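UDP-glucose:anthocyanidin 3-O-glucosyltransferase (Clitoria ternatea, PDB 4REM) belongs to the plant UDP-dependent glycosyltransferases, which share the GT-B fold of two Rossmann-like domains facing each other across a cleft. Local coordinates at residues I112-V117 / F134-S139. Numbering follows the deposited sequence.
Sequences IADAFV and FWPNVS. With DLM (3,5,7-trihydroxy-2-(3,4,5-trihydroxyphenyl)chromenium), chain B.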
ATOM      1  N   ILE A 112     -10.239  11.764 -10.535  1.00 21.43           N
ATOM      2  CA  ILE A 112      -9.152  11.194  -9.750  1.00 19.86           C
ATOM      3  C   ILE A 112      -9.296   9.687  -9.813  1.00 19.40           C
ATOM      4  O   ILE A 112     -10.353   9.149  -9.489  1.00 19.14           O
ATOM      5  CB  ILE A 112      -9.199  11.631  -8.282  1.00 17.93           C
ATOM      6  CG1 ILE A 112      -9.002  13.140  -8.165  1.00 16.48           C
ATOM      7  CG2 ILE A 112      -8.133  10.905  -7.474  1.00 16.15           C
ATOM      8  CD1 ILE A 112      -9.091  13.654  -6.749  1.00 15.35           C
ATOM      9  N   ALA A 113      -8.241   9.003 -10.234  1.00 18.47           N
ATOM     10  CA  ALA A 113      -8.309   7.557 -10.372  1.00 18.83           C
ATOM     11  C   ALA A 113      -7.050   6.887  -9.856  1.00 19.37           C
ATOM     12  O   ALA A 113      -5.958   7.449  -9.942  1.00 18.75           O
ATOM     13  CB  ALA A 113      -8.552   7.177 -11.821  1.00 18.23           C
ATOM     14  N   ASP A 114      -7.216   5.686  -9.309  1.00 20.22           N
ATOM     15  CA  ASP A 114      -6.082   4.835  -8.996  1.00 21.12           C
ATOM     16  C   ASP A 114      -5.343   4.585 -10.306  1.00 22.61           C
ATOM     17  O   ASP A 114      -5.970   4.354 -11.339  1.00 24.64           O
ATOM     18  CB  ASP A 114      -6.566   3.515  -8.400  1.00 21.77           C
ATOM     19  CG  ASP A 114      -5.428   2.642  -7.903  1.00 20.99           C
ATOM     20  OD1 ASP A 114      -5.296   2.486  -6.673  1.00 19.93           O
ATOM     21  OD2 ASP A 114      -4.673   2.110  -8.742  1.00 20.19           O
ATOM     22  N   ALA A 115      -4.016   4.645 -10.268  1.00 21.28           N
ATOM     23  CA  ALA A 115      -3.210   4.545 -11.480  1.00 21.44           C
ATOM     24  C   ALA A 115      -3.444   3.248 -12.254  1.00 21.71           C
ATOM     25  O   ALA A 115      -3.179   3.182 -13.456  1.00 23.12           O
ATOM     26  CB  ALA A 115      -1.736   4.711 -11.148  1.00 20.80           C
ATOM     27  N   PHE A 116      -3.941   2.225 -11.564  1.00 20.93           N
ATOM     28  CA  PHE A 116      -4.183   0.925 -12.186  1.00 21.42           C
ATOM     29  C   PHE A 116      -5.403   0.942 -13.109  1.00 20.96           C
ATOM     30  O   PHE A 116      -5.478   0.169 -14.062  1.00 22.65           O
ATOM     31  CB  PHE A 116      -4.341  -0.169 -11.122  1.00 23.39           C
ATOM     32  CG  PHE A 116      -3.063  -0.521 -10.405  1.00 24.54           C
ATOM     33  CD1 PHE A 116      -1.853   0.053 -10.772  1.00 25.80           C
ATOM     34  CD2 PHE A 116      -3.075  -1.438  -9.364  1.00 24.11           C
ATOM     35  CE1 PHE A 116      -0.681  -0.274 -10.107  1.00 26.21           C
ATOM     36  CE2 PHE A 116      -1.907  -1.774  -8.700  1.00 24.68           C
ATOM     37  CZ  PHE A 116      -0.710  -1.191  -9.069  1.00 25.49           C
ATOM     38  N   VAL A 117      -6.358   1.819 -12.819  1.00 19.38           N
ATOM     39  CA  VAL A 117      -7.541   1.966 -13.662  1.00 18.40           C
ATOM     40  C   VAL A 117      -7.201   2.833 -14.874  1.00 18.90           C
ATOM     41  O   VAL A 117      -7.659   3.969 -14.994  1.00 16.39           O
ATOM     42  CB  VAL A 117      -8.722   2.573 -12.874  1.00 17.74           C
ATOM     43  CG1 VAL A 117     -10.023   2.431 -13.647  1.00 17.86           C
ATOM     44  CG2 VAL A 117      -8.849   1.889 -11.526  1.00 17.62           C
ATOM     45  N   PHE A 134      -3.709   8.374  -8.852  1.00 21.20           N
ATOM     46  CA  PHE A 134      -3.410   8.180  -7.438  1.00 21.53           C
ATOM     47  C   PHE A 134      -2.525   6.950  -7.256  1.00 22.55           C
ATOM     48  O   PHE A 134      -2.784   5.902  -7.849  1.00 20.79           O
ATOM     49  CB  PHE A 134      -4.703   8.036  -6.633  1.00 21.37           C
ATOM     50  CG  PHE A 134      -4.483   7.764  -5.172  1.00 19.46           C
ATOM     51  CD1 PHE A 134      -3.934   8.734  -4.346  1.00 18.68           C
ATOM     52  CD2 PHE A 134      -4.840   6.543  -4.621  1.00 17.51           C
ATOM     53  CE1 PHE A 134      -3.735   8.488  -2.998  1.00 18.59           C
ATOM     54  CE2 PHE A 134      -4.645   6.290  -3.274  1.00 17.55           C
ATOM     55  CZ  PHE A 134      -4.091   7.263  -2.462  1.00 18.33           C
ATOM     56  N   TRP A 135      -1.487   7.084  -6.435  1.00 24.53           N
ATOM     57  CA  TRP A 135      -0.500   6.020  -6.265  1.00 23.97           C
ATOM     58  C   TRP A 135      -0.318   5.607  -4.803  1.00 24.25           C
ATOM     59  O   TRP A 135       0.473   6.211  -4.073  1.00 23.50           O
ATOM     60  CB  TRP A 135       0.837   6.456  -6.858  1.00 23.25           C
ATOM     61  CG  TRP A 135       1.834   5.356  -6.972  1.00 25.13           C
ATOM     62  CD1 TRP A 135       2.851   5.078  -6.106  1.00 25.29           C
ATOM     63  CD2 TRP A 135       1.914   4.378  -8.010  1.00 26.26           C
ATOM     64  NE1 TRP A 135       3.559   3.989  -6.543  1.00 26.62           N
ATOM     65  CE2 TRP A 135       3.003   3.539  -7.720  1.00 26.79           C
ATOM     66  CE3 TRP A 135       1.171   4.129  -9.170  1.00 25.80           C
ATOM     67  CZ2 TRP A 135       3.371   2.470  -8.537  1.00 26.14           C
ATOM     68  CZ3 TRP A 135       1.533   3.070  -9.981  1.00 25.29           C
ATOM     69  CH2 TRP A 135       2.620   2.253  -9.662  1.00 24.72           C
ATOM     70  N   PRO A 136      -1.054   4.568  -4.376  1.00 23.92           N
ATOM     71  CA  PRO A 136      -0.998   4.051  -3.006  1.00 24.76           C
ATOM     72  C   PRO A 136       0.014   2.916  -2.848  1.00 24.78           C
ATOM     73  O   PRO A 136       0.074   2.295  -1.788  1.00 23.99           O
ATOM     74  CB  PRO A 136      -2.408   3.502  -2.805  1.00 23.79           C
ATOM     75  CG  PRO A 136      -2.771   2.980  -4.161  1.00 22.35           C
ATOM     76  CD  PRO A 136      -2.119   3.912  -5.159  1.00 22.19           C
ATOM     77  N   ASN A 137       0.794   2.648  -3.890  1.00 25.61           N
ATOM     78  CA  ASN A 137       1.774   1.572  -3.845  1.00 26.73           C
ATOM     79  C   ASN A 137       3.115   2.071  -3.317  1.00 26.60           C
ATOM     80  O   ASN A 137       3.211   3.205  -2.845  1.00 27.16           O
ATOM     81  CB  ASN A 137       1.944   0.960  -5.234  1.00 27.74           C
ATOM     82  CG  ASN A 137       0.615   0.682  -5.912  1.00 28.55           C
ATOM     83  OD1 ASN A 137       0.314   1.239  -6.968  1.00 28.99           O
ATOM     84  ND2 ASN A 137      -0.190  -0.181  -5.304  1.00 28.07           N
ATOM     85  N   VAL A 138       4.144   1.229  -3.382  1.00 26.36           N
ATOM     86  CA  VAL A 138       5.495   1.660  -3.027  1.00 26.64           C
ATOM     87  C   VAL A 138       5.909   2.778  -3.980  1.00 26.45           C
ATOM     88  O   VAL A 138       5.913   2.591  -5.195  1.00 25.66           O
ATOM     89  CB  VAL A 138       6.514   0.497  -3.098  1.00 27.16           C
ATOM     90  CG1 VAL A 138       7.920   0.995  -2.798  1.00 26.95           C
ATOM     91  CG2 VAL A 138       6.132  -0.600  -2.122  1.00 26.85           C
ATOM     92  N   SER A 139       6.231   3.941  -3.424  1.00 26.97           N
ATOM     93  CA  SER A 139       6.526   5.127  -4.224  1.00 29.36           C
ATOM     94  C   SER A 139       7.722   4.933  -5.151  1.00 29.80           C
ATOM     95  O   SER A 139       7.664   5.273  -6.334  1.00 31.62           O
ATOM     96  CB  SER A 139       6.756   6.337  -3.318  1.00 32.16           C
ATOM     97  OG  SER A 139       7.748   6.064  -2.347  1.00 35.17           O
TER
HETATM   98  O12 DLM B1001      -0.098  -6.113  -7.270  1.00 38.20           O
HETATM   99  C11 DLM B1001      -1.030  -5.600  -6.402  1.00 38.76           C
HETATM  100  C14 DLM B1001      -2.188  -6.486  -6.075  1.00 38.13           C
HETATM  101  C15 DLM B1001      -3.306  -6.036  -5.368  1.00 38.13           C
HETATM  102  C1  DLM B1001       3.294  -3.864  -8.408  1.00 38.78           C
HETATM  103  C2  DLM B1001       2.407  -3.259  -7.524  1.00 38.55           C
HETATM  104  O21 DLM B1001      -5.453  -6.418  -4.381  1.00 38.41           O
HETATM  105  O22 DLM B1001      -3.015 -10.009  -6.724  1.00 38.55           O
HETATM  106  C3  DLM B1001       1.198  -4.013  -7.096  1.00 38.56           C
HETATM  107  C18 DLM B1001      -3.124  -8.726  -6.276  1.00 39.57           C
HETATM  108  C19 DLM B1001      -2.111  -7.805  -6.517  1.00 38.50           C
HETATM  109  C17 DLM B1001      -4.327  -8.289  -5.530  1.00 39.40           C
HETATM  110  O24 DLM B1001      -5.344  -9.159  -5.272  1.00 39.33           O
HETATM  111  C16 DLM B1001      -4.376  -6.879  -5.074  1.00 38.48           C
HETATM  112  C10 DLM B1001      -0.844  -4.219  -5.847  1.00 38.03           C
HETATM  113  O27 DLM B1001      -1.732  -3.658  -4.979  1.00 36.80           O
HETATM  114  C9  DLM B1001       0.270  -3.473  -6.216  1.00 38.74           C
HETATM  115  C4  DLM B1001       0.998  -5.378  -7.636  1.00 38.04           C
HETATM  116  C5  DLM B1001       1.941  -5.893  -8.518  1.00 38.33           C
HETATM  117  C6  DLM B1001       3.064  -5.153  -8.893  1.00 39.17           C
HETATM  118  O29 DLM B1001       3.960  -5.704  -9.759  1.00 40.16           O
HETATM  119  O30 DLM B1001       2.643  -2.000  -7.061  1.00 37.94           O
HETATM  120  O   HOH W   1      -2.360   1.821  -8.056  1.00 20.25           O
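Ala-113 and Phe-134 start the contact with backbone bonding between neighbouring parallel strands: Phe-134 N donates to Ala-113 O (2.7 Å), and Ala-115 N returns to Phe-134 O (3.0 Å), bracketing Asp-114 in register with Phe-134. The chain leaves its strand at Asp-114 in a type I turn that ends at Val-117. There Asp-114 OD2 uses its anti lone pair to accept from Phe-116 N at 2.9 Å, an Asx turn, while OD1 lies against Pro-136 CG and bonds to His-17 ND1.

The aromatic layer follows. Phe-116 turns its edge toward the face of the Trp-135 six-membered ring, offset, with planes at 89° and centroids 6.0 Å apart; Ala-115 CB fits at the indole edge, 3.6 Å from Trp-135 CE3. The indole N-H points almost straight at Val-138 O, which lies in the ring plane, but reaches that carbonyl from above its plane.

Polar and ligand contacts meet at Asn-137. With CG anti to the carbonyl carbon (chi1 -46°), its OD1 sits above the indole face and 3.4 Å from Phe-116 CZ. A modelled water lies over the Phe-116 ring centre. The bound DLM, also held by His-17 NE2, meets the Phe-116 edge, and DLM C9 lies 3.4 Å from Asn-137 ND2.

These are the C-terminal ends of two adjacent strands of a beta-alpha-beta unit (110-114, 119-127, 131-135), where the loops following a Rossmann-like sheet bring Phe-116 and Asn-137 beside DLM.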